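Local coordinates for kojibiose phosphorylase (Gut metagenome, PDB 6W0P), which belongs to glycoside hydrolase family 65, whose members join an N-terminal beta-sandwich domain to a helical (alpha/alpha)6-barrel catalytic domain, at residues D370-R375 and I445-E450. Numbering follows the deposited sequence.
Sequences DLIMFR and IEMLVE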
ATOM      1  N   ASP A 370      31.121 -11.353 -13.653  1.00 34.63           N
ATOM      2  CA  ASP A 370      30.294 -12.211 -12.760  1.00 33.40           C
ATOM      3  C   ASP A 370      29.087 -11.426 -12.249  1.00 33.47           C
ATOM      4  O   ASP A 370      27.979 -12.015 -12.216  1.00 33.13           O
ATOM      5  CB  ASP A 370      31.123 -12.854 -11.650  1.00 32.83           C
ATOM      6  CG  ASP A 370      31.780 -14.158 -12.086  1.00 33.47           C
ATOM      7  OD1 ASP A 370      31.592 -14.519 -13.251  1.00 33.19           O
ATOM      8  OD2 ASP A 370      32.489 -14.803 -11.264  1.00 33.53           O
ATOM      9  N   LEU A 371      29.265 -10.146 -11.907  1.00 33.49           N
ATOM     10  CA  LEU A 371      28.136  -9.260 -11.526  1.00 33.75           C
ATOM     11  C   LEU A 371      27.068  -9.269 -12.627  1.00 34.12           C
ATOM     12  O   LEU A 371      25.882  -9.401 -12.274  1.00 34.78           O
ATOM     13  CB  LEU A 371      28.640  -7.846 -11.241  1.00 33.39           C
ATOM     14  CG  LEU A 371      29.277  -7.686  -9.874  1.00 33.35           C
ATOM     15  CD1 LEU A 371      29.858  -6.296  -9.698  1.00 33.82           C
ATOM     16  CD2 LEU A 371      28.266  -7.973  -8.785  1.00 33.40           C
ATOM     17  N   ILE A 372      27.449  -9.179 -13.910  1.00 34.53           N
ATOM     18  CA  ILE A 372      26.469  -9.232 -15.037  1.00 33.90           C
ATOM     19  C   ILE A 372      25.929 -10.665 -15.208  1.00 34.40           C
ATOM     20  O   ILE A 372      24.732 -10.798 -15.496  1.00 33.97           O
ATOM     21  CB  ILE A 372      27.087  -8.655 -16.306  1.00 34.28           C
ATOM     22  CG1 ILE A 372      27.448  -7.186 -16.100  1.00 34.72           C
ATOM     23  CG2 ILE A 372      26.170  -8.833 -17.495  1.00 35.40           C
ATOM     24  CD1 ILE A 372      28.691  -6.752 -16.860  1.00 35.08           C
ATOM     25  N   MET A 373      26.739 -11.702 -14.977  1.00 34.56           N
ATOM     26  CA  MET A 373      26.314 -13.122 -15.168  1.00 34.38           C
ATOM     27  C   MET A 373      25.252 -13.452 -14.121  1.00 33.81           C
ATOM     28  O   MET A 373      24.303 -14.240 -14.416  1.00 33.20           O
ATOM     29  CB  MET A 373      27.480 -14.107 -15.026  1.00 34.74           C
ATOM     30  CG  MET A 373      28.444 -14.118 -16.207  1.00 35.37           C
ATOM     31  SD  MET A 373      27.680 -14.237 -17.816  1.00 36.09           S
ATOM     32  CE  MET A 373      26.793 -15.781 -17.651  1.00 36.34           C
ATOM     33  N   PHE A 374      25.359 -12.842 -12.944  1.00 33.03           N
ATOM     34  CA  PHE A 374      24.294 -13.001 -11.932  1.00 33.01           C
ATOM     35  C   PHE A 374      22.961 -12.675 -12.605  1.00 32.89           C
ATOM     36  O   PHE A 374      21.988 -13.403 -12.339  1.00 33.67           O
ATOM     37  CB  PHE A 374      24.504 -12.138 -10.688  1.00 32.80           C
ATOM     38  CG  PHE A 374      23.215 -11.935  -9.938  1.00 33.15           C
ATOM     39  CD1 PHE A 374      22.619 -12.980  -9.251  1.00 33.46           C
ATOM     40  CD2 PHE A 374      22.559 -10.720  -9.984  1.00 33.29           C
ATOM     41  CE1 PHE A 374      21.424 -12.798  -8.573  1.00 33.68           C
ATOM     42  CE2 PHE A 374      21.356 -10.542  -9.321  1.00 33.91           C
ATOM     43  CZ  PHE A 374      20.791 -11.583  -8.616  1.00 33.78           C
ATOM     44  N   ARG A 375      22.917 -11.604 -13.405  1.00 32.50           N
ATOM     45  CA  ARG A 375      21.681 -11.127 -14.085  1.00 33.25           C
ATOM     46  C   ARG A 375      21.329 -12.059 -15.249  1.00 33.99           C
ATOM     47  O   ARG A 375      20.147 -12.305 -15.465  1.00 34.03           O
ATOM     48  CB  ARG A 375      21.836  -9.680 -14.563  1.00 33.10           C
ATOM     49  CG  ARG A 375      22.072  -8.691 -13.432  1.00 32.93           C
ATOM     50  CD  ARG A 375      20.940  -8.622 -12.409  1.00 33.03           C
ATOM     51  NE  ARG A 375      21.049  -7.419 -11.580  1.00 32.90           N
ATOM     52  CZ  ARG A 375      20.164  -7.007 -10.681  1.00 32.33           C
ATOM     53  NH1 ARG A 375      19.061  -7.694 -10.453  1.00 32.30           N
ATOM     54  NH2 ARG A 375      20.388  -5.896 -10.002  1.00 32.51           N
ATOM     55  N   ILE A 445      23.864 -10.236 -26.012  1.00 39.80           N
ATOM     56  CA  ILE A 445      22.818  -9.972 -27.036  1.00 38.24           C
ATOM     57  C   ILE A 445      21.480 -10.472 -26.491  1.00 36.98           C
ATOM     58  O   ILE A 445      20.523  -9.707 -26.521  1.00 35.32           O
ATOM     59  CB  ILE A 445      23.208 -10.626 -28.370  1.00 39.02           C
ATOM     60  CG1 ILE A 445      24.567 -10.111 -28.850  1.00 39.29           C
ATOM     61  CG2 ILE A 445      22.111 -10.430 -29.416  1.00 39.54           C
ATOM     62  CD1 ILE A 445      25.144 -10.879 -30.025  1.00 40.20           C
ATOM     63  N   GLU A 446      21.436 -11.702 -25.976  1.00 37.17           N
ATOM     64  CA  GLU A 446      20.194 -12.300 -25.434  1.00 37.82           C
ATOM     65  C   GLU A 446      19.591 -11.367 -24.367  1.00 37.74           C
ATOM     66  O   GLU A 446      18.378 -11.058 -24.474  1.00 38.18           O
ATOM     67  CB  GLU A 446      20.447 -13.692 -24.863  1.00 38.37           C
ATOM     68  CG  GLU A 446      19.142 -14.404 -24.548  1.00 38.99           C
ATOM     69  CD  GLU A 446      19.292 -15.724 -23.830  1.00 40.48           C
ATOM     70  OE1 GLU A 446      20.409 -16.266 -23.847  1.00 41.87           O
ATOM     71  OE2 GLU A 446      18.294 -16.194 -23.238  1.00 42.20           O
ATOM     72  N   MET A 447      20.406 -10.941 -23.395  1.00 37.41           N
ATOM     73  CA  MET A 447      19.999 -10.039 -22.283  1.00 37.24           C
ATOM     74  C   MET A 447      19.475  -8.724 -22.852  1.00 37.42           C
ATOM     75  O   MET A 447      18.480  -8.222 -22.305  1.00 37.05           O
ATOM     76  CB  MET A 447      21.169  -9.725 -21.351  1.00 36.55           C
ATOM     77  CG  MET A 447      21.648 -10.930 -20.611  1.00 36.13           C
ATOM     78  SD  MET A 447      23.168 -10.603 -19.750  1.00 35.35           S
ATOM     79  CE  MET A 447      22.498  -9.965 -18.212  1.00 35.15           C
ATOM     80  N   LEU A 448      20.123  -8.193 -23.890  1.00 37.56           N
ATOM     81  CA  LEU A 448      19.757  -6.876 -24.475  1.00 37.89           C
ATOM     82  C   LEU A 448      18.419  -6.993 -25.233  1.00 39.14           C
ATOM     83  O   LEU A 448      17.606  -6.014 -25.185  1.00 39.52           O
ATOM     84  CB  LEU A 448      20.871  -6.398 -25.402  1.00 38.58           C
ATOM     85  CG  LEU A 448      22.188  -6.004 -24.729  1.00 38.68           C
ATOM     86  CD1 LEU A 448      23.182  -5.521 -25.780  1.00 39.14           C
ATOM     87  CD2 LEU A 448      21.979  -4.921 -23.668  1.00 38.09           C
ATOM     88  N   VAL A 449      18.183  -8.116 -25.930  1.00 38.23           N
ATOM     89  CA  VAL A 449      16.930  -8.318 -26.719  1.00 37.53           C
ATOM     90  C   VAL A 449      15.782  -8.458 -25.719  1.00 36.60           C
ATOM     91  O   VAL A 449      14.748  -7.810 -25.908  1.00 35.22           O
ATOM     92  CB  VAL A 449      17.042  -9.515 -27.687  1.00 37.73           C
ATOM     93  CG1 VAL A 449      15.681  -9.975 -28.205  1.00 37.25           C
ATOM     94  CG2 VAL A 449      17.969  -9.185 -28.844  1.00 37.68           C
ATOM     95  N   GLU A 450      15.985  -9.261 -24.674  1.00 36.83           N
ATOM     96  CA  GLU A 450      14.944  -9.494 -23.641  1.00 37.04           C
ATOM     97  C   GLU A 450      14.602  -8.171 -22.947  1.00 35.42           C
ATOM     98  O   GLU A 450      13.397  -7.919 -22.779  1.00 35.56           O
ATOM     99  CB  GLU A 450      15.372 -10.567 -22.634  1.00 37.68           C
ATOM    100  CG  GLU A 450      15.501 -11.956 -23.248  1.00 38.99           C
ATOM    101  CD  GLU A 450      14.225 -12.602 -23.775  1.00 39.69           C
ATOM    102  OE1 GLU A 450      13.133 -12.025 -23.576  1.00 39.21           O
ATOM    103  OE2 GLU A 450      14.338 -13.671 -24.419  1.00 41.59           O
TER
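Met447 reaches from helix 437-458 to Ile372 and Arg375 on helix 365-376, and its side chain makes every close contact between 445-450 and 370-375. The backbones stand well apart: the nearest CA atoms, those of Arg375 and Met447, are separated by 8.4 Å. Met447 CB points toward the opposite helix but is still 6.4 Å from Ile372 CG2. Met447 CG also stops short, at 5.9 Å from Ile372 CG2. An extended second torsion (chi2 170°) carries SD onward, and Met447 SD is the first atom to approach, at 4.2 Å from Ile372 CG2. There the chain bends (chi3 87°), and Met447 CE comes to rest against three atoms of helix 365-376: Ile372 CG2 at 3.9 Å, Arg375 CB at 3.7 Å and Ile372 O at 3.6 Å. The Ile372 and Met447 side chains cross at about a right angle, and of Met447 only SD and CE come within 4.2 Å of Ile372, at its CG2 branch and backbone O. Both helices belong to the catalytic domain, an (alpha/alpha)6 barrel in this family, and helix 418-434 packs beside the pair: Val423 touches Arg375 as well as Met447, and Tyr430 touches Ile372. No hydrogen bond joins 370-375 to 445-450, and the methyl against Ile372 O is a van der Waals contact; that carbonyl accepts a weak bond from Arg375 N. Arg375 offers Met447 its CB, while its guanidinium group turns elsewhere, to a salt bridge from NH2 to Glu353 OE1. Just beyond, Tyr376 OH hydrogen-bonds Glu446 OE1, a polar link between the same two helices.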